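Local coordinates for adhesion and penetration protein autotransporter (Haemophilus influenzae, PDB 3SYJ) that promotes bacterial adherence to host cells, invasion and self-aggregation through its secreted passenger domain, which also carries a probable serine protease, at residues A[420-433]-A[445-459]. Sequence-based numbering, arbitrary orientation.
Sequences NKGSISVGDGKVIL and AFSEIGLVSGRGTVQ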
# COMPACT_ATOMS: atom_id res chain seq x y z
N ASN A 420 35.88 5.83 50.10
CA ASN A 420 36.51 4.54 50.35
C ASN A 420 37.71 4.42 49.45
O ASN A 420 37.62 4.61 48.23
CB ASN A 420 35.55 3.39 50.08
CG ASN A 420 36.24 2.04 50.16
OD1 ASN A 420 37.13 1.82 50.98
ND2 ASN A 420 35.82 1.11 49.30
N LYS A 421 38.86 4.11 50.03
CA LYS A 421 40.06 4.05 49.22
C LYS A 421 40.36 2.63 48.72
O LYS A 421 41.20 2.45 47.84
CB LYS A 421 41.24 4.69 49.95
CG LYS A 421 41.41 6.16 49.61
CD LYS A 421 42.43 6.83 50.50
CE LYS A 421 41.88 7.01 51.90
NZ LYS A 421 42.78 7.85 52.75
N GLY A 422 39.66 1.63 49.26
CA GLY A 422 39.80 0.27 48.78
C GLY A 422 39.14 0.10 47.43
O GLY A 422 38.31 0.92 47.02
N SER A 423 39.49 -0.97 46.73
CA SER A 423 38.80 -1.30 45.48
C SER A 423 37.99 -2.59 45.63
O SER A 423 37.88 -3.14 46.73
CB SER A 423 39.80 -1.43 44.33
OG SER A 423 40.74 -2.45 44.60
N ILE A 424 37.41 -3.06 44.54
CA ILE A 424 36.59 -4.27 44.61
C ILE A 424 36.65 -5.10 43.34
O ILE A 424 36.74 -4.57 42.23
CB ILE A 424 35.12 -3.93 44.93
CG1 ILE A 424 34.30 -5.20 45.15
CG2 ILE A 424 34.53 -3.08 43.82
CD1 ILE A 424 33.01 -4.98 45.91
N SER A 425 36.61 -6.42 43.51
CA SER A 425 36.39 -7.33 42.38
C SER A 425 35.08 -8.09 42.60
O SER A 425 34.94 -8.82 43.57
CB SER A 425 37.55 -8.31 42.22
OG SER A 425 37.26 -9.28 41.23
N VAL A 426 34.14 -7.90 41.69
CA VAL A 426 32.83 -8.52 41.83
C VAL A 426 32.75 -9.78 40.97
O VAL A 426 32.56 -9.71 39.75
CB VAL A 426 31.71 -7.54 41.40
CG1 VAL A 426 30.32 -8.16 41.66
CG2 VAL A 426 31.88 -6.21 42.12
N GLY A 427 32.92 -10.93 41.61
CA GLY A 427 32.97 -12.19 40.90
C GLY A 427 31.61 -12.85 40.75
O GLY A 427 31.34 -13.51 39.75
N ASP A 428 30.75 -12.67 41.75
CA ASP A 428 29.46 -13.37 41.76
C ASP A 428 28.39 -12.55 42.47
O ASP A 428 28.69 -11.75 43.36
CB ASP A 428 29.62 -14.74 42.44
CG ASP A 428 28.52 -15.72 42.06
OD1 ASP A 428 27.62 -15.33 41.28
OD2 ASP A 428 28.55 -16.87 42.54
N GLY A 429 27.14 -12.74 42.07
CA GLY A 429 26.03 -12.08 42.73
C GLY A 429 25.92 -10.61 42.39
O GLY A 429 26.24 -10.20 41.27
N LYS A 430 25.46 -9.81 43.34
CA LYS A 430 25.22 -8.40 43.09
C LYS A 430 25.84 -7.49 44.14
O LYS A 430 25.81 -7.78 45.33
CB LYS A 430 23.73 -8.10 42.98
CG LYS A 430 23.43 -6.71 42.45
CD LYS A 430 22.05 -6.22 42.87
CE LYS A 430 20.94 -6.97 42.16
NZ LYS A 430 19.62 -6.52 42.68
N VAL A 431 26.42 -6.40 43.67
CA VAL A 431 26.92 -5.35 44.54
C VAL A 431 26.14 -4.12 44.14
O VAL A 431 26.16 -3.73 42.97
CB VAL A 431 28.40 -5.09 44.30
CG1 VAL A 431 28.82 -3.76 44.90
CG2 VAL A 431 29.25 -6.24 44.84
N ILE A 432 25.45 -3.52 45.10
CA ILE A 432 24.75 -2.26 44.88
C ILE A 432 25.60 -1.14 45.44
O ILE A 432 26.04 -1.21 46.59
CB ILE A 432 23.37 -2.26 45.58
CG1 ILE A 432 22.50 -3.40 45.04
CG2 ILE A 432 22.69 -0.92 45.39
CD1 ILE A 432 21.18 -3.57 45.79
N LEU A 433 25.85 -0.12 44.64
CA LEU A 433 26.66 1.01 45.08
C LEU A 433 25.78 2.15 45.57
O LEU A 433 25.05 2.75 44.79
CB LEU A 433 27.54 1.53 43.94
CG LEU A 433 28.45 0.50 43.28
CD1 LEU A 433 29.23 1.15 42.14
CD2 LEU A 433 29.39 -0.10 44.32
N ALA A 445 32.53 4.98 46.27
CA ALA A 445 32.28 3.60 46.67
C ALA A 445 33.55 2.77 46.70
O ALA A 445 33.79 2.03 47.65
CB ALA A 445 31.25 2.97 45.76
N PHE A 446 34.36 2.89 45.65
CA PHE A 446 35.64 2.18 45.55
C PHE A 446 36.59 2.97 44.66
O PHE A 446 36.16 3.72 43.78
CB PHE A 446 35.44 0.77 44.99
CG PHE A 446 34.54 -0.10 45.82
CD1 PHE A 446 35.04 -0.77 46.94
CD2 PHE A 446 33.21 -0.26 45.50
CE1 PHE A 446 34.21 -1.58 47.71
CE2 PHE A 446 32.37 -1.05 46.27
CZ PHE A 446 32.88 -1.71 47.37
N SER A 447 37.89 2.82 44.88
CA SER A 447 38.87 3.51 44.05
C SER A 447 38.99 2.82 42.69
O SER A 447 39.60 3.36 41.77
CB SER A 447 40.23 3.54 44.73
OG SER A 447 40.69 2.22 44.94
N GLU A 448 38.42 1.63 42.58
CA GLU A 448 38.52 0.83 41.37
C GLU A 448 37.54 -0.33 41.47
O GLU A 448 37.41 -0.95 42.53
CB GLU A 448 39.95 0.32 41.20
CG GLU A 448 40.26 -0.31 39.86
CD GLU A 448 41.75 -0.64 39.70
OE1 GLU A 448 42.31 -1.33 40.58
OE2 GLU A 448 42.35 -0.20 38.70
N ILE A 449 36.84 -0.62 40.38
CA ILE A 449 35.78 -1.64 40.38
C ILE A 449 35.88 -2.53 39.14
O ILE A 449 35.89 -2.03 38.02
CB ILE A 449 34.36 -0.99 40.43
CG1 ILE A 449 34.21 -0.10 41.66
CG2 ILE A 449 33.28 -2.06 40.40
CD1 ILE A 449 33.01 0.85 41.58
N GLY A 450 35.96 -3.84 39.35
CA GLY A 450 36.00 -4.77 38.25
C GLY A 450 34.89 -5.81 38.33
O GLY A 450 34.52 -6.27 39.41
N LEU A 451 34.33 -6.16 37.17
CA LEU A 451 33.42 -7.29 37.06
C LEU A 451 34.13 -8.45 36.33
O LEU A 451 34.66 -8.26 35.23
CB LEU A 451 32.17 -6.88 36.29
CG LEU A 451 31.09 -6.13 37.07
CD1 LEU A 451 30.22 -5.33 36.12
CD2 LEU A 451 30.26 -7.13 37.87
N VAL A 452 34.14 -9.63 36.94
CA VAL A 452 34.82 -10.79 36.36
C VAL A 452 34.02 -12.07 36.54
O VAL A 452 33.27 -12.21 37.51
CB VAL A 452 36.23 -11.00 36.94
CG1 VAL A 452 37.14 -9.84 36.59
CG2 VAL A 452 36.17 -11.21 38.45
N SER A 453 34.20 -12.99 35.59
CA SER A 453 33.61 -14.33 35.60
C SER A 453 32.19 -14.39 35.06
O SER A 453 31.60 -15.46 34.98
CB SER A 453 33.49 -14.89 37.02
OG SER A 453 32.19 -14.64 37.54
N GLY A 454 31.64 -13.24 34.68
CA GLY A 454 30.34 -13.20 34.05
C GLY A 454 29.17 -13.48 34.99
O GLY A 454 28.02 -13.35 34.59
N ARG A 455 29.45 -13.86 36.23
CA ARG A 455 28.38 -14.19 37.17
C ARG A 455 27.86 -12.97 37.93
O ARG A 455 26.77 -13.00 38.51
CB ARG A 455 28.85 -15.24 38.19
CG ARG A 455 29.31 -16.56 37.59
CD ARG A 455 30.01 -17.41 38.66
NE ARG A 455 31.22 -16.75 39.13
CZ ARG A 455 31.94 -17.14 40.18
NH1 ARG A 455 31.56 -18.20 40.90
NH2 ARG A 455 33.04 -16.47 40.51
N GLY A 456 28.63 -11.89 37.93
CA GLY A 456 28.36 -10.77 38.81
C GLY A 456 27.62 -9.59 38.20
O GLY A 456 27.53 -9.45 36.98
N THR A 457 27.10 -8.73 39.08
CA THR A 457 26.38 -7.52 38.68
C THR A 457 26.71 -6.35 39.60
O THR A 457 26.69 -6.47 40.82
CB THR A 457 24.84 -7.74 38.71
OG1 THR A 457 24.46 -8.71 37.73
CG2 THR A 457 24.10 -6.43 38.43
N VAL A 458 27.01 -5.21 39.00
CA VAL A 458 27.12 -3.98 39.77
C VAL A 458 25.91 -3.13 39.43
O VAL A 458 25.66 -2.84 38.27
CB VAL A 458 28.41 -3.21 39.43
CG1 VAL A 458 28.31 -1.78 39.90
CG2 VAL A 458 29.63 -3.91 40.03
N GLN A 459 25.16 -2.74 40.46
CA GLN A 459 23.95 -1.95 40.30
C GLN A 459 24.14 -0.57 40.93
O GLN A 459 24.61 -0.47 42.07
CB GLN A 459 22.76 -2.68 40.94
CG GLN A 459 21.47 -1.88 41.04
CD GLN A 459 20.39 -2.64 41.80
OE1 GLN A 459 20.15 -3.82 41.53
NE2 GLN A 459 19.76 -1.98 42.75
O HOH W 1 41.68 -3.44 42.19
O HOH W 2 24.41 -11.06 39.23
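Ile424 lays its CG2 methyl over one face of the Phe446 ring, 3.6 Å from the centroid and offset toward the rim, a CH-pi contact. CG1 of Ile424 is anti to the backbone N (chi1 -174°), which sets CG2 between N and the carbonyl carbon and over the ring; CD1 reaches CZ. Leu433 meets the same ring at its edge through CD2, and its CD1 touches both Ile449 CD1 and Val458 CG1. Val426 continues this buried layer: its CB lies 3.8 Å from Leu451 CD2, side by side, whereas its CG2 meets Val458 CG2 across the interior.

Beside the ring, Asn420 turns its amide 73° from the aromatic plane. Its ND2 donates a nearly straight bond to Ala445 O at 2.8 Å, with the acceptor in the amide plane. OD1 is held by Gly422 N in an Asx turn and by Gly398 N, fixing both ends of this buried amide.

At the corners where the two segments turn, Asp428 lies over one face of the Arg455 guanidinium, CB above its centre, with the carboxylate plane turned 20° from it. The salt bridge is long, 3.7 Å from OD2 of Asp428 to NH1 of Arg455, and rests on charge rather than on a directed N-H. Ser453 OG, in the guanidinium plane, accepts from both NE and the backbone N of Arg455, the latter bond closing an ST turn. Beyond the corner, Lys430 bends partway along its chain to bring NZ to OE1 of Gln459 at 3.0 Å.

Strands 423-427 and 430-433 pair in parallel with 449-452 and 455-459, respectively. Such successive coils, with mainly apolar side chains stacked inside and Lys430, Ile432 and Gln459 on the outer face, exemplify the right-handed beta-helix of autotransporter passenger domains.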